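PDB 1WU2: molybdopterin biosynthesis moeA protein from Pyrococcus horikoshii, which probably takes part in molybdenum cofactor biosynthesis, promoting the insertion of molybdenum into molybdopterin. Local coordinates for residues Glu245-Thr257 with Lys292-Phe304. Sequence-based numbering, arbitrary orientation.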
loop_
_atom_site.group_PDB
_atom_site.type_symbol
_atom_site.label_atom_id
_atom_site.label_comp_id
_atom_site.label_asym_id
_atom_site.label_seq_id
_atom_site.Cartn_x
_atom_site.Cartn_y
_atom_site.Cartn_z
ATOM N N GLU A 245 27.886 16.089 -9.142
ATOM C CA GLU A 245 28.002 15.494 -7.807
ATOM C C GLU A 245 26.889 14.476 -7.527
ATOM O O GLU A 245 27.118 13.474 -6.853
ATOM C CB GLU A 245 27.985 16.577 -6.720
ATOM C CG GLU A 245 28.349 16.067 -5.326
ATOM C CD GLU A 245 28.053 17.066 -4.220
ATOM O OE1 GLU A 245 28.047 16.656 -3.038
ATOM O OE2 GLU A 245 27.828 18.258 -4.525
ATOM N N LYS A 246 25.695 14.741 -8.052
ATOM C CA LYS A 246 24.526 13.894 -7.818
ATOM C C LYS A 246 24.654 12.576 -8.555
ATOM O O LYS A 246 24.354 11.529 -8.000
ATOM C CB LYS A 246 23.240 14.590 -8.271
ATOM C CG LYS A 246 22.760 15.658 -7.325
ATOM C CD LYS A 246 23.779 16.775 -7.197
ATOM C CE LYS A 246 23.182 18.102 -6.790
ATOM N NZ LYS A 246 23.311 19.122 -7.872
ATOM N N ALA A 247 25.097 12.644 -9.808
ATOM C CA ALA A 247 25.245 11.467 -10.656
ATOM C C ALA A 247 26.303 10.507 -10.109
ATOM O O ALA A 247 26.175 9.289 -10.253
ATOM C CB ALA A 247 25.589 11.888 -12.081
ATOM N N LYS A 248 27.337 11.066 -9.480
ATOM C CA LYS A 248 28.384 10.278 -8.835
ATOM C C LYS A 248 27.859 9.629 -7.554
ATOM O O LYS A 248 28.008 8.424 -7.358
ATOM C CB LYS A 248 29.596 11.156 -8.502
ATOM C CG LYS A 248 30.289 11.794 -9.709
ATOM C CD LYS A 248 30.653 10.769 -10.777
ATOM C CE LYS A 248 31.770 11.263 -11.691
ATOM N NZ LYS A 248 33.038 10.504 -11.481
ATOM N N ASN A 249 27.239 10.435 -6.696
ATOM C CA ASN A 249 26.731 9.978 -5.400
ATOM C C ASN A 249 25.559 8.997 -5.500
ATOM O O ASN A 249 25.350 8.196 -4.590
ATOM C CB ASN A 249 26.279 11.178 -4.553
ATOM C CG ASN A 249 27.440 12.001 -4.003
ATOM O OD1 ASN A 249 28.611 11.684 -4.219
ATOM N ND2 ASN A 249 27.110 13.071 -3.280
ATOM N N GLU A 250 24.806 9.059 -6.599
ATOM C CA GLU A 250 23.532 8.346 -6.713
ATOM C C GLU A 250 23.423 7.446 -7.930
ATOM O O GLU A 250 24.199 7.549 -8.879
ATOM C CB GLU A 250 22.374 9.341 -6.768
ATOM C CG GLU A 250 21.803 9.704 -5.413
ATOM C CD GLU A 250 22.119 11.113 -4.999
ATOM O OE1 GLU A 250 22.161 11.362 -3.782
ATOM O OE2 GLU A 250 22.325 11.973 -5.877
ATOM N N CYS A 251 22.419 6.577 -7.883
ATOM C CA CYS A 251 22.111 5.662 -8.971
ATOM C C CYS A 251 21.310 6.404 -10.042
ATOM O O CYS A 251 21.597 6.293 -11.235
ATOM C CB CYS A 251 21.326 4.457 -8.443
ATOM S SG CYS A 251 21.962 3.750 -6.900
ATOM N N ASP A 252 20.292 7.141 -9.606
ATOM C CA ASP A 252 19.574 8.073 -10.476
ATOM C C ASP A 252 19.384 9.409 -9.763
ATOM O O ASP A 252 19.581 9.508 -8.554
ATOM C CB ASP A 252 18.241 7.468 -10.975
ATOM C CG ASP A 252 17.060 7.730 -10.038
ATOM O OD1 ASP A 252 16.811 8.898 -9.684
ATOM O OD2 ASP A 252 16.296 6.829 -9.629
ATOM N N ILE A 253 19.025 10.439 -10.523
ATOM C CA ILE A 253 18.807 11.772 -9.966
ATOM C C ILE A 253 17.607 12.456 -10.635
ATOM O O ILE A 253 17.410 12.372 -11.842
ATOM C CB ILE A 253 20.132 12.651 -9.985
ATOM C CG1 ILE A 253 19.925 14.021 -10.637
ATOM C CG2 ILE A 253 21.307 11.918 -10.646
ATOM C CD1 ILE A 253 19.413 15.061 -9.679
ATOM N N VAL A 254 16.812 13.121 -9.808
ATOM C CA VAL A 254 15.604 13.814 -10.216
ATOM C C VAL A 254 15.849 15.307 -10.038
ATOM O O VAL A 254 16.345 15.728 -9.002
ATOM C CB VAL A 254 14.417 13.365 -9.320
ATOM C CG1 VAL A 254 13.338 14.428 -9.247
ATOM C CG2 VAL A 254 13.841 12.034 -9.805
ATOM N N LEU A 255 15.517 16.107 -11.046
ATOM C CA LEU A 255 15.620 17.562 -10.921
ATOM C C LEU A 255 14.388 18.296 -11.458
ATOM O O LEU A 255 13.792 17.895 -12.451
ATOM C CB LEU A 255 16.907 18.098 -11.563
ATOM C CG LEU A 255 17.189 17.783 -13.031
ATOM C CD1 LEU A 255 16.691 18.903 -13.940
ATOM C CD2 LEU A 255 18.682 17.562 -13.232
ATOM N N ILE A 256 14.065 19.398 -10.788
ATOM C CA ILE A 256 12.863 20.190 -11.016
ATOM C C ILE A 256 13.204 21.413 -11.868
ATOM O O ILE A 256 14.355 21.843 -11.891
ATOM C CB ILE A 256 12.320 20.645 -9.633
ATOM C CG1 ILE A 256 11.893 19.437 -8.791
ATOM C CG2 ILE A 256 11.191 21.643 -9.776
ATOM C CD1 ILE A 256 10.882 18.527 -9.450
ATOM N N THR A 257 12.217 21.970 -12.568
ATOM C CA THR A 257 12.414 23.235 -13.283
ATOM C C THR A 257 12.345 24.413 -12.310
ATOM O O THR A 257 12.400 25.577 -12.712
ATOM C CB THR A 257 11.383 23.409 -14.421
ATOM O OG1 THR A 257 11.786 24.485 -15.280
ATOM C CG2 THR A 257 10.027 23.861 -13.896
ATOM N N LYS A 292 20.792 8.793 -16.497
ATOM C CA LYS A 292 20.216 8.600 -15.159
ATOM C C LYS A 292 19.555 9.856 -14.572
ATOM O O LYS A 292 19.242 9.880 -13.386
ATOM C CB LYS A 292 21.267 8.065 -14.166
ATOM C CG LYS A 292 22.154 6.940 -14.695
ATOM C CD LYS A 292 21.331 5.788 -15.239
ATOM C CE LYS A 292 22.173 4.533 -15.409
ATOM N NZ LYS A 292 21.836 3.815 -16.659
ATOM N N VAL A 293 19.324 10.879 -15.393
ATOM C CA VAL A 293 18.782 12.152 -14.919
ATOM C C VAL A 293 17.373 12.377 -15.469
ATOM O O VAL A 293 17.159 12.368 -16.677
ATOM C CB VAL A 293 19.680 13.343 -15.317
ATOM C CG1 VAL A 293 19.186 14.631 -14.671
ATOM C CG2 VAL A 293 21.125 13.080 -14.920
ATOM N N PHE A 294 16.427 12.597 -14.564
ATOM C CA PHE A 294 15.021 12.789 -14.895
ATOM C C PHE A 294 14.692 14.278 -14.797
ATOM O O PHE A 294 14.719 14.844 -13.707
ATOM C CB PHE A 294 14.136 12.022 -13.899
ATOM C CG PHE A 294 14.261 10.519 -13.984
ATOM C CD1 PHE A 294 13.186 9.746 -14.406
ATOM C CD2 PHE A 294 15.434 9.877 -13.619
ATOM C CE1 PHE A 294 13.288 8.364 -14.478
ATOM C CE2 PHE A 294 15.542 8.496 -13.692
ATOM C CZ PHE A 294 14.467 7.739 -14.120
ATOM N N ILE A 295 14.385 14.906 -15.931
ATOM C CA ILE A 295 13.992 16.319 -15.960
ATOM C C ILE A 295 12.487 16.438 -15.698
ATOM O O ILE A 295 11.675 15.993 -16.508
ATOM C CB ILE A 295 14.340 16.997 -17.323
ATOM C CG1 ILE A 295 15.662 16.483 -17.923
ATOM C CG2 ILE A 295 14.397 18.512 -17.160
ATOM C CD1 ILE A 295 16.868 16.565 -17.004
HETATM N N MSE A 296 12.124 17.058 -14.578
HETATM C CA MSE A 296 10.729 17.145 -14.141
HETATM C C MSE A 296 10.191 18.574 -14.293
HETATM O O MSE A 296 10.935 19.491 -14.648
HETATM C CB MSE A 296 10.572 16.657 -12.691
HETATM C CG MSE A 296 11.600 15.618 -12.235
HETATM SE SE MSE A 296 10.826 13.940 -11.578
HETATM C CE MSE A 296 10.318 13.244 -13.258
ATOM N N SER A 297 8.908 18.758 -13.978
ATOM C CA SER A 297 8.139 19.920 -14.443
ATOM C C SER A 297 7.963 21.087 -13.464
ATOM O O SER A 297 7.552 22.174 -13.878
ATOM C CB SER A 297 6.754 19.460 -14.912
ATOM O OG SER A 297 5.745 20.348 -14.463
ATOM N N GLY A 298 8.212 20.869 -12.175
ATOM C CA GLY A 298 8.131 21.945 -11.195
ATOM C C GLY A 298 6.781 22.216 -10.558
ATOM O O GLY A 298 6.735 22.711 -9.429
ATOM N N TYR A 299 5.691 21.916 -11.255
ATOM C CA TYR A 299 4.359 22.079 -10.677
ATOM C C TYR A 299 3.876 20.740 -10.106
ATOM O O TYR A 299 3.922 19.730 -10.801
ATOM C CB TYR A 299 3.391 22.660 -11.713
ATOM C CG TYR A 299 3.574 24.161 -11.872
ATOM C CD1 TYR A 299 3.860 24.727 -13.115
ATOM C CD2 TYR A 299 3.500 25.014 -10.765
ATOM C CE1 TYR A 299 4.051 26.105 -13.253
ATOM C CE2 TYR A 299 3.687 26.382 -10.892
ATOM C CZ TYR A 299 3.962 26.923 -12.135
ATOM O OH TYR A 299 4.145 28.280 -12.250
ATOM N N PRO A 300 3.443 20.731 -8.842
ATOM C CA PRO A 300 3.150 19.486 -8.115
ATOM C C PRO A 300 2.301 18.456 -8.858
ATOM O O PRO A 300 2.659 17.282 -8.862
ATOM C CB PRO A 300 2.405 19.980 -6.871
ATOM C CG PRO A 300 2.931 21.336 -6.636
ATOM C CD PRO A 300 3.208 21.914 -7.991
ATOM N N VAL A 301 1.209 18.882 -9.480
ATOM C CA VAL A 301 0.337 17.951 -10.199
ATOM C C VAL A 301 1.105 17.280 -11.338
ATOM O O VAL A 301 0.988 16.076 -11.552
ATOM C CB VAL A 301 -0.925 18.651 -10.758
ATOM C CG1 VAL A 301 -1.762 17.677 -11.585
ATOM C CG2 VAL A 301 -1.760 19.242 -9.622
ATOM N N SER A 302 1.890 18.074 -12.055
ATOM C CA SER A 302 2.697 17.583 -13.172
ATOM C C SER A 302 3.870 16.679 -12.756
ATOM O O SER A 302 4.208 15.742 -13.474
ATOM C CB SER A 302 3.207 18.773 -13.986
ATOM O OG SER A 302 3.951 18.351 -15.112
ATOM N N VAL A 303 4.492 16.961 -11.614
ATOM C CA VAL A 303 5.562 16.113 -11.080
ATOM C C VAL A 303 5.018 14.747 -10.660
ATOM O O VAL A 303 5.692 13.734 -10.827
ATOM C CB VAL A 303 6.266 16.776 -9.863
ATOM C CG1 VAL A 303 7.160 15.779 -9.119
ATOM C CG2 VAL A 303 7.075 17.967 -10.312
ATOM N N PHE A 304 3.804 14.732 -10.113
ATOM C CA PHE A 304 3.162 13.509 -9.631
ATOM C C PHE A 304 2.886 12.548 -10.782
ATOM O O PHE A 304 3.163 11.357 -10.680
ATOM C CB PHE A 304 1.856 13.859 -8.915
ATOM C CG PHE A 304 1.158 12.680 -8.285
ATOM C CD1 PHE A 304 1.504 12.250 -7.009
ATOM C CD2 PHE A 304 0.132 12.023 -8.956
ATOM C CE1 PHE A 304 0.854 11.175 -6.420
ATOM C CE2 PHE A 304 -0.522 10.949 -8.374
ATOM C CZ PHE A 304 -0.161 10.522 -7.104
#
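I253, V254 and L255 pair with V293, F294 and I295 as neighbouring parallel strands. They lie in the mixed sheet of the probable molybdopterin-binding domain, where 252-255 runs between 184-190 and 293-295. Four backbone hydrogen bonds join them. I253 N donates to K292 O at 2.9 Å and L255 N to F294 O. In return F294 N reaches I253 O, and M296 N reaches L255 O at 2.8 Å.

I253, L255, V293 and I295 share one face of the sheet. L255 bridges two residues of the partner strand. Its CG sits between the backbone N and carbonyl carbon (chi1 56°), and its two methyls part. CD2 presses on V293 CG1 at a tight 3.3 Å, while CD1 lies 3.9 Å from I295 CD1. An alanine here is likely to leave V293 and I295 without this shared apolar neighbour and open a gap on that face.

V254 and F294 occupy the other face. V254 CG1 meets the selenium of M296, a selenomethionine, at 3.5 Å, the two side chains crossing at about a right angle. V254 also touches L216 of helix 212-222, and F294 touches V311 of helix 300-319. Past the strands, I256 CD1 touches both M296 CB and V303 CG2, the latter at 3.9 Å, so it ties the strand end to the first turn of helix 300-319. I256 CG2 packs closely on G298 CA, 3.4 Å away.

All four hydrogen bonds across the contact are backbone to backbone, so the side chains contribute mainly apolar packing. D252 OD2 is buried here with no partner in the model, which would probably be unfavourable for a charged carboxylate.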